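Local structure of rubisco operon transcriptional regulator (Synechocystis sp., 5Y2W) at residues T103-E108 and M154-L159; F110-K115 and L121-L126; A145-I150 and H162-E167. The protein is a LysR-type transcriptional regulator whose effector-binding domain takes up 2-phosphoglycolate, and probably acts as a repressor that coordinates carbon and nitrogen metabolism. One frame throughout, in Å; residues are numbered along the deposited sequence.

Contact 1 of 3, residues T103-E108 and M154-L159; sequences TALNDE and MGISVL
Ile156 reaches with its CD1 methyl into a small apolar corner formed by Leu105 and Glu108, where a type II beta turn from Leu105 to Glu108 packs against residues 154-159, which include part of strand 157-160 in the LysR effector-binding domain. The Leu105 methyl CD2 lies 3.8 Å from Ile156 CD1, the two side chains meeting at a slant. Glu108 comes across the isoleucine at about a right angle and touches it with the aliphatic root of its chain, CB standing 4.0 Å from CD1. Ile156 makes this reach with CG1 set between the backbone N and the carbonyl carbon (chi1 65°) and an extended chi2 (178°), which directs CD1 to Leu105 and Glu108.

Further out, backbone bonds fix both sides. Ile156 pairs with Ala109 and Ile111, so the chain that follows the turn runs beside it, while Phe110 and Ala88 pack on its side chain. In the turn, Asp107 and Glu108 bond through the backbone to Asp133 and Arg135. The carboxylate of Glu108 has its polar partner outside the contact: OE1 is hydrogen-bonded to His92. The turn itself is closed by Glu108 N to Leu105 O, at 3.0 Å. Just before it, the carbonyl O of Thr103 accepts from both the backbone N and the side chain of Asn106, and the ND2 bond, 2.9 Å to Thr103 O, arrives in the carbonyl plane on a lone pair.

Contact 2 of 3, residues F110-K115 and L121-L126; sequences FIMREK and LAVQNL. With PGA (2-phosphoglycolic acid), chain B.
Residues 110-115 supply Arg113 to the 2-phosphoglycolate pocket of this LysR-type effector domain, where Thr19, Ser117, Thr119 and Arg185 also hydrogen-bond the ligand, while the apolar side chains of Phe110 and Met112 pack on helix 118-129. On the helix side the contact falls mainly to Val123. Its CG1 methyl stands 3.8 Å from Phe110 CZ, meeting the ring obliquely as the two side chains come from opposite directions. Met112 bends at chi2 and brings its terminal methyl CE to 4.1 Å from the same Val123 CG1. Phe110 also packs edge-to-face with Phe127, one turn further along the helix.

Arg113 bends at chi2 and chi3, which folds its guanidinium back beside Glu114. The carboxylate takes it side-on: NE gives a nearly straight bond of 2.9 Å to Glu114 OE2, and NH1 one of 2.8 Å to Glu114 OE1, both on the syn side of the carboxylate and in the guanidinium plane. NH1 also bonds phosphate oxygen O2P of the ligand at 2.9 Å (164°), with O2P at the guanidinium edge. Asn143 accepts from NH2, and Asn47 donates to Glu114 OE1, a second shell that helps hold the pair in place. A methionine in place of Arg113 would probably leave the phosphate without this charged donor and Glu114 without its paired grip. Bridging carboxylate and phosphate, the guanidinium is restrained in rotation and probably helps to balance the charge of the anionic effector.

Contact 3 of 3, residues A145-I150 and H162-E167; sequences AIKQAI and HTLVSE
Lys147 points from helix 143-151 toward residues 162-167, and its ammonium group joins the helix to the loop that follows strand 157-160 in the LysR effector-binding domain. The chain is extended until it bends at chi3 (-73°), which swings NZ in beside the loop backbone. There NZ donates to the carbonyl O of Thr163 at 2.7 Å, approaching it tilted 29° from the carbonyl plane. Glu167 comes from the opposite direction. Its own chain bends at chi2, and OE1 meets Lys147 NZ in a salt bridge of 3.0 Å, on the anti side of the carboxylate. The second carboxylate oxygen, OE2, is hydrogen-bonded to Ser171.

Around this polar end the methylene chain of Lys147 has lighter company. CD lies 4.2 Å from Thr163 OG1, a hydroxyl whose hydrogen bond is with the carbonyl of Ser160, and 4.4 Å from Leu164 CD2. Leu159 of strand 157-160 and Leu173 of strand 173-176 also touch the lysine chain. On other sides of the helix, Ala145 and Gln148 pack on Pro26 and Tyr23 of the second subunit.

Lys147 is buried, and two acceptors, one neutral and one charged, grip its nitrogen; the nearby carboxylate would be expected to favour the protonated amine and to offset the cost of burying its charge.

Contact 2 falls within the chain span between the two segments of contact 1, and contact 3 follows contact 2, its segments alternating with those of contact 1. Their centres form a compact triangle: 11 Å between contacts 1 and 2, 15 Å between 1 and 3, and 16 Å between 2 and 3. Strand 157-160 and residues 110-115 run between helix 118-129, which meets Phe110 and Val158, and helix 143-151, which meets Ile111, Ser157 and Leu159. Ser157 OG probably bonds Ile111 O, Val158 packs on Val123, and Ile146 touches both Ser157 and Arg113. The loop that carries Arg113, one of the arginines that bind the ligand, is thus built into the same framework as both helices.

Contact 1 of 3, residues T103-E108 and M154-L159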
# COMPACT_ATOMS: atom_id res chain seq x y z
N THR A 103 -10.78 10.79 26.39
CA THR A 103 -11.47 12.08 26.24
C THR A 103 -10.65 13.19 25.57
O THR A 103 -11.22 14.03 24.85
CB THR A 103 -11.95 12.64 27.61
OG1 THR A 103 -10.86 12.66 28.57
CG2 THR A 103 -13.10 11.80 28.17
N ALA A 104 -9.32 13.15 25.72
CA ALA A 104 -8.46 14.09 24.97
C ALA A 104 -8.55 13.99 23.43
O ALA A 104 -8.05 14.88 22.69
CB ALA A 104 -7.01 13.97 25.44
N LEU A 105 -9.15 12.92 22.91
CA LEU A 105 -9.27 12.78 21.45
C LEU A 105 -10.42 13.56 20.83
O LEU A 105 -10.47 13.74 19.62
CB LEU A 105 -9.39 11.29 21.05
CG LEU A 105 -8.13 10.46 21.34
CD1 LEU A 105 -8.28 9.08 20.72
CD2 LEU A 105 -6.89 11.15 20.86
N ASN A 106 -11.36 13.99 21.66
CA ASN A 106 -12.53 14.67 21.20
C ASN A 106 -12.21 15.90 20.36
O ASN A 106 -11.48 16.76 20.80
CB ASN A 106 -13.32 15.12 22.42
CG ASN A 106 -14.20 14.03 22.93
OD1 ASN A 106 -15.02 13.51 22.19
ND2 ASN A 106 -14.04 13.67 24.18
N ASP A 107 -12.77 15.96 19.17
CA ASP A 107 -12.54 17.07 18.25
C ASP A 107 -11.13 17.21 17.71
O ASP A 107 -10.87 18.15 16.98
CB ASP A 107 -13.05 18.38 18.87
CG ASP A 107 -14.54 18.35 19.05
OD1 ASP A 107 -15.21 18.46 18.02
OD2 ASP A 107 -15.03 18.13 20.18
N GLU A 108 -10.24 16.27 18.01
CA GLU A 108 -8.97 16.19 17.32
C GLU A 108 -9.15 15.91 15.86
O GLU A 108 -10.07 15.19 15.47
CB GLU A 108 -8.11 15.06 17.85
CG GLU A 108 -7.46 15.37 19.18
CD GLU A 108 -6.22 16.26 19.08
OE1 GLU A 108 -5.47 16.20 18.05
OE2 GLU A 108 -6.02 17.05 20.06
N MET A 154 -1.48 16.89 9.06
CA MET A 154 -2.93 16.84 8.83
C MET A 154 -3.75 16.16 9.94
O MET A 154 -4.98 16.01 9.83
CB MET A 154 -3.19 16.19 7.48
CG MET A 154 -2.77 17.09 6.33
SD MET A 154 -2.59 16.18 4.78
CE MET A 154 -0.80 16.29 4.59
N GLY A 155 -3.10 15.77 11.03
CA GLY A 155 -3.83 15.25 12.17
C GLY A 155 -3.22 13.98 12.75
O GLY A 155 -2.07 13.70 12.52
N ILE A 156 -4.02 13.25 13.51
CA ILE A 156 -3.61 11.97 14.09
C ILE A 156 -4.49 10.92 13.46
O ILE A 156 -5.46 11.24 12.78
CB ILE A 156 -3.79 11.98 15.61
CG1 ILE A 156 -5.26 12.11 15.96
CG2 ILE A 156 -3.07 13.16 16.19
CD1 ILE A 156 -5.50 12.06 17.45
N SER A 157 -4.08 9.69 13.63
CA SER A 157 -4.84 8.53 13.18
C SER A 157 -4.56 7.34 14.12
O SER A 157 -3.80 7.44 15.06
CB SER A 157 -4.41 8.11 11.78
OG SER A 157 -5.43 7.32 11.16
N VAL A 158 -5.23 6.22 13.86
CA VAL A 158 -4.95 4.95 14.56
C VAL A 158 -4.64 3.98 13.45
O VAL A 158 -5.41 3.88 12.49
CB VAL A 158 -6.16 4.46 15.35
CG1 VAL A 158 -6.01 2.98 15.70
CG2 VAL A 158 -6.45 5.32 16.60
N LEU A 159 -3.47 3.35 13.55
CA LEU A 159 -3.05 2.38 12.57
C LEU A 159 -2.42 1.20 13.34
O LEU A 159 -2.01 1.35 14.50
CB LEU A 159 -1.95 2.98 11.68
CG LEU A 159 -2.20 4.16 10.74
CD1 LEU A 159 -0.91 4.63 10.06
CD2 LEU A 159 -3.22 3.75 9.74

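Contact 2 of 3, residues F110-K115 and L121-L126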
# COMPACT_ATOMS: atom_id res chain seq x y z
N PHE A 110 -8.56 14.05 12.76
CA PHE A 110 -8.37 12.60 12.73
C PHE A 110 -8.58 12.06 11.31
O PHE A 110 -9.65 12.21 10.72
CB PHE A 110 -9.34 11.94 13.67
CG PHE A 110 -9.02 10.50 13.95
CD1 PHE A 110 -9.38 9.52 13.04
CD2 PHE A 110 -8.37 10.14 15.10
CE1 PHE A 110 -9.07 8.18 13.28
CE2 PHE A 110 -8.06 8.82 15.36
CZ PHE A 110 -8.42 7.84 14.45
N ILE A 111 -7.56 11.38 10.79
CA ILE A 111 -7.61 10.89 9.44
C ILE A 111 -8.12 9.49 9.47
O ILE A 111 -7.58 8.66 10.21
CB ILE A 111 -6.21 10.91 8.81
CG1 ILE A 111 -5.61 12.33 8.88
CG2 ILE A 111 -6.27 10.40 7.38
CD1 ILE A 111 -4.12 12.37 9.08
N MET A 112 -9.09 9.18 8.65
CA MET A 112 -9.64 7.83 8.66
C MET A 112 -9.19 7.04 7.42
O MET A 112 -8.89 7.59 6.39
CB MET A 112 -11.16 7.90 8.61
CG MET A 112 -11.84 8.27 9.91
SD MET A 112 -12.06 6.90 11.07
CE MET A 112 -12.87 7.62 12.51
N ARG A 113 -9.12 5.73 7.56
CA ARG A 113 -8.97 4.81 6.45
C ARG A 113 -10.29 4.78 5.65
O ARG A 113 -11.33 5.28 6.12
CB ARG A 113 -8.69 3.39 7.01
CG ARG A 113 -7.28 3.15 7.50
CD ARG A 113 -6.30 2.91 6.38
NE ARG A 113 -6.77 1.80 5.56
CZ ARG A 113 -6.59 0.50 5.82
NH1 ARG A 113 -7.21 -0.40 5.05
NH2 ARG A 113 -5.81 0.12 6.84
N GLU A 114 -10.24 4.19 4.45
CA GLU A 114 -11.44 3.94 3.59
C GLU A 114 -12.44 3.04 4.29
O GLU A 114 -12.04 2.22 5.15
CB GLU A 114 -11.03 3.31 2.27
CG GLU A 114 -10.66 1.80 2.28
CD GLU A 114 -9.32 1.47 2.97
OE1 GLU A 114 -9.03 0.24 3.08
OE2 GLU A 114 -8.58 2.40 3.43
N LYS A 115 -13.72 3.25 3.97
CA LYS A 115 -14.81 2.33 4.30
C LYS A 115 -14.45 0.95 3.80
O LYS A 115 -13.97 0.81 2.68
CB LYS A 115 -16.13 2.77 3.64
CG LYS A 115 -16.75 4.05 4.23
CD LYS A 115 -18.14 4.36 3.66
CE LYS A 115 -18.68 5.69 4.20
NZ LYS A 115 -17.74 6.86 4.03
N LEU A 121 -13.13 0.27 11.24
CA LEU A 121 -14.29 -0.24 11.99
C LEU A 121 -13.95 -0.39 13.50
O LEU A 121 -14.70 -0.00 14.39
CB LEU A 121 -14.74 -1.52 11.37
CG LEU A 121 -16.05 -2.08 11.88
CD1 LEU A 121 -17.18 -1.13 11.51
CD2 LEU A 121 -16.24 -3.49 11.30
N ALA A 122 -12.77 -0.91 13.82
CA ALA A 122 -12.36 -0.96 15.23
C ALA A 122 -12.23 0.44 15.89
O ALA A 122 -12.58 0.65 17.05
CB ALA A 122 -11.02 -1.69 15.32
N VAL A 123 -11.74 1.43 15.14
CA VAL A 123 -11.63 2.76 15.71
C VAL A 123 -13.03 3.27 15.92
O VAL A 123 -13.35 3.78 16.97
CB VAL A 123 -10.87 3.71 14.78
CG1 VAL A 123 -10.97 5.16 15.25
CG2 VAL A 123 -9.42 3.27 14.67
N GLN A 124 -13.88 3.15 14.91
CA GLN A 124 -15.27 3.61 15.09
C GLN A 124 -15.97 2.96 16.27
O GLN A 124 -16.70 3.61 17.00
CB GLN A 124 -16.09 3.34 13.88
CG GLN A 124 -15.69 4.26 12.74
CD GLN A 124 -16.26 3.79 11.42
OE1 GLN A 124 -16.43 2.61 11.17
NE2 GLN A 124 -16.55 4.72 10.58
N ASN A 125 -15.72 1.68 16.47
CA ASN A 125 -16.40 1.02 17.59
C ASN A 125 -15.88 1.48 18.87
O ASN A 125 -16.63 1.69 19.80
CB ASN A 125 -16.28 -0.48 17.47
CG ASN A 125 -17.15 -0.98 16.37
OD1 ASN A 125 -18.10 -0.31 16.04
ND2 ASN A 125 -16.81 -2.10 15.73
N LEU A 126 -14.58 1.66 18.93
CA LEU A 126 -13.99 2.13 20.15
C LEU A 126 -14.49 3.55 20.51
O LEU A 126 -14.87 3.81 21.66
CB LEU A 126 -12.48 2.09 20.06
CG LEU A 126 -11.78 2.59 21.34
CD1 LEU A 126 -11.89 1.52 22.45
CD2 LEU A 126 -10.32 2.96 21.07
P PGA B . -7.55 -3.13 7.16
O1P PGA B . -6.91 -4.21 8.17
O2P PGA B . -6.62 -3.05 5.99
O3P PGA B . -7.65 -1.85 8.01
O4P PGA B . -8.79 -3.78 6.68
C2 PGA B . -5.60 -4.22 8.70
C1 PGA B . -5.56 -4.58 10.18
O1 PGA B . -4.44 -4.62 10.78
O2 PGA B . -6.65 -4.83 10.74

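Contact 3 of 3, residues A145-I150 and H162-E167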
# COMPACT_ATOMS: atom_id res chain seq x y z
N ALA A 145 -0.46 6.35 3.05
CA ALA A 145 -1.06 7.69 2.80
C ALA A 145 -1.32 8.40 4.10
O ALA A 145 -1.00 9.56 4.22
CB ALA A 145 -2.35 7.55 2.03
N ILE A 146 -1.87 7.66 5.09
CA ILE A 146 -2.15 8.21 6.36
C ILE A 146 -0.89 8.60 7.10
O ILE A 146 -0.83 9.68 7.69
CB ILE A 146 -3.00 7.28 7.24
CG1 ILE A 146 -4.37 7.12 6.64
CG2 ILE A 146 -3.12 7.89 8.61
CD1 ILE A 146 -5.29 6.17 7.36
N LYS A 147 0.16 7.79 7.06
CA LYS A 147 1.42 8.22 7.71
C LYS A 147 1.99 9.52 7.09
O LYS A 147 2.52 10.39 7.79
CB LYS A 147 2.48 7.16 7.62
CG LYS A 147 2.14 5.95 8.49
CD LYS A 147 3.30 4.98 8.57
CE LYS A 147 3.53 4.18 7.29
NZ LYS A 147 4.86 3.53 7.43
N GLN A 148 2.00 9.58 5.77
CA GLN A 148 2.33 10.82 5.07
C GLN A 148 1.46 12.00 5.53
O GLN A 148 1.95 13.04 5.81
CB GLN A 148 2.16 10.66 3.56
CG GLN A 148 3.38 10.14 2.85
CD GLN A 148 4.56 11.08 2.96
OE1 GLN A 148 4.42 12.30 2.99
NE2 GLN A 148 5.73 10.50 3.07
N ALA A 149 0.15 11.81 5.62
CA ALA A 149 -0.69 12.94 6.08
C ALA A 149 -0.37 13.42 7.49
O ALA A 149 -0.32 14.64 7.77
CB ALA A 149 -2.16 12.61 5.93
N ILE A 150 -0.05 12.47 8.37
CA ILE A 150 0.26 12.81 9.72
C ILE A 150 1.56 13.57 9.71
O ILE A 150 1.69 14.57 10.40
CB ILE A 150 0.43 11.59 10.59
CG1 ILE A 150 -0.89 10.84 10.74
CG2 ILE A 150 1.00 11.97 11.97
CD1 ILE A 150 -0.68 9.45 11.29
N HIS A 162 2.35 -2.40 13.21
CA HIS A 162 3.22 -3.00 12.19
C HIS A 162 3.52 -2.02 11.07
O HIS A 162 4.47 -2.24 10.34
CB HIS A 162 2.59 -4.25 11.57
CG HIS A 162 2.38 -5.35 12.57
ND1 HIS A 162 3.42 -6.04 13.14
CD2 HIS A 162 1.25 -5.85 13.14
CE1 HIS A 162 2.96 -6.92 14.01
NE2 HIS A 162 1.64 -6.82 14.04
N THR A 163 2.72 -0.95 10.91
CA THR A 163 2.98 0.00 9.80
C THR A 163 4.18 0.91 10.13
O THR A 163 4.77 1.51 9.23
CB THR A 163 1.78 0.92 9.50
OG1 THR A 163 1.51 1.73 10.64
CG2 THR A 163 0.51 0.13 9.10
N LEU A 164 4.51 1.02 11.41
CA LEU A 164 5.65 1.82 11.88
C LEU A 164 7.03 1.13 11.83
O LEU A 164 8.00 1.69 12.28
CB LEU A 164 5.40 2.26 13.33
CG LEU A 164 4.13 3.08 13.59
CD1 LEU A 164 3.93 3.21 15.10
CD2 LEU A 164 4.18 4.43 12.86
N VAL A 165 7.10 -0.07 11.27
CA VAL A 165 8.35 -0.84 11.18
C VAL A 165 9.29 -0.22 10.14
O VAL A 165 10.52 -0.31 10.26
CB VAL A 165 8.02 -2.33 10.89
CG1 VAL A 165 9.25 -3.20 10.65
CG2 VAL A 165 7.14 -2.86 12.02
N SER A 166 8.70 0.43 9.14
CA SER A 166 9.41 1.20 8.13
C SER A 166 10.00 2.51 8.66
O SER A 166 10.96 3.02 8.11
CB SER A 166 8.44 1.57 7.03
OG SER A 166 7.99 0.40 6.37
N GLU A 167 9.41 3.06 9.72
CA GLU A 167 9.88 4.34 10.27
C GLU A 167 11.22 4.20 10.93
O GLU A 167 11.37 3.48 11.91
CB GLU A 167 8.91 4.89 11.34
CG GLU A 167 7.51 5.07 10.83
CD GLU A 167 7.49 5.91 9.59
OE1 GLU A 167 6.99 5.39 8.56
OE2 GLU A 167 8.00 7.07 9.67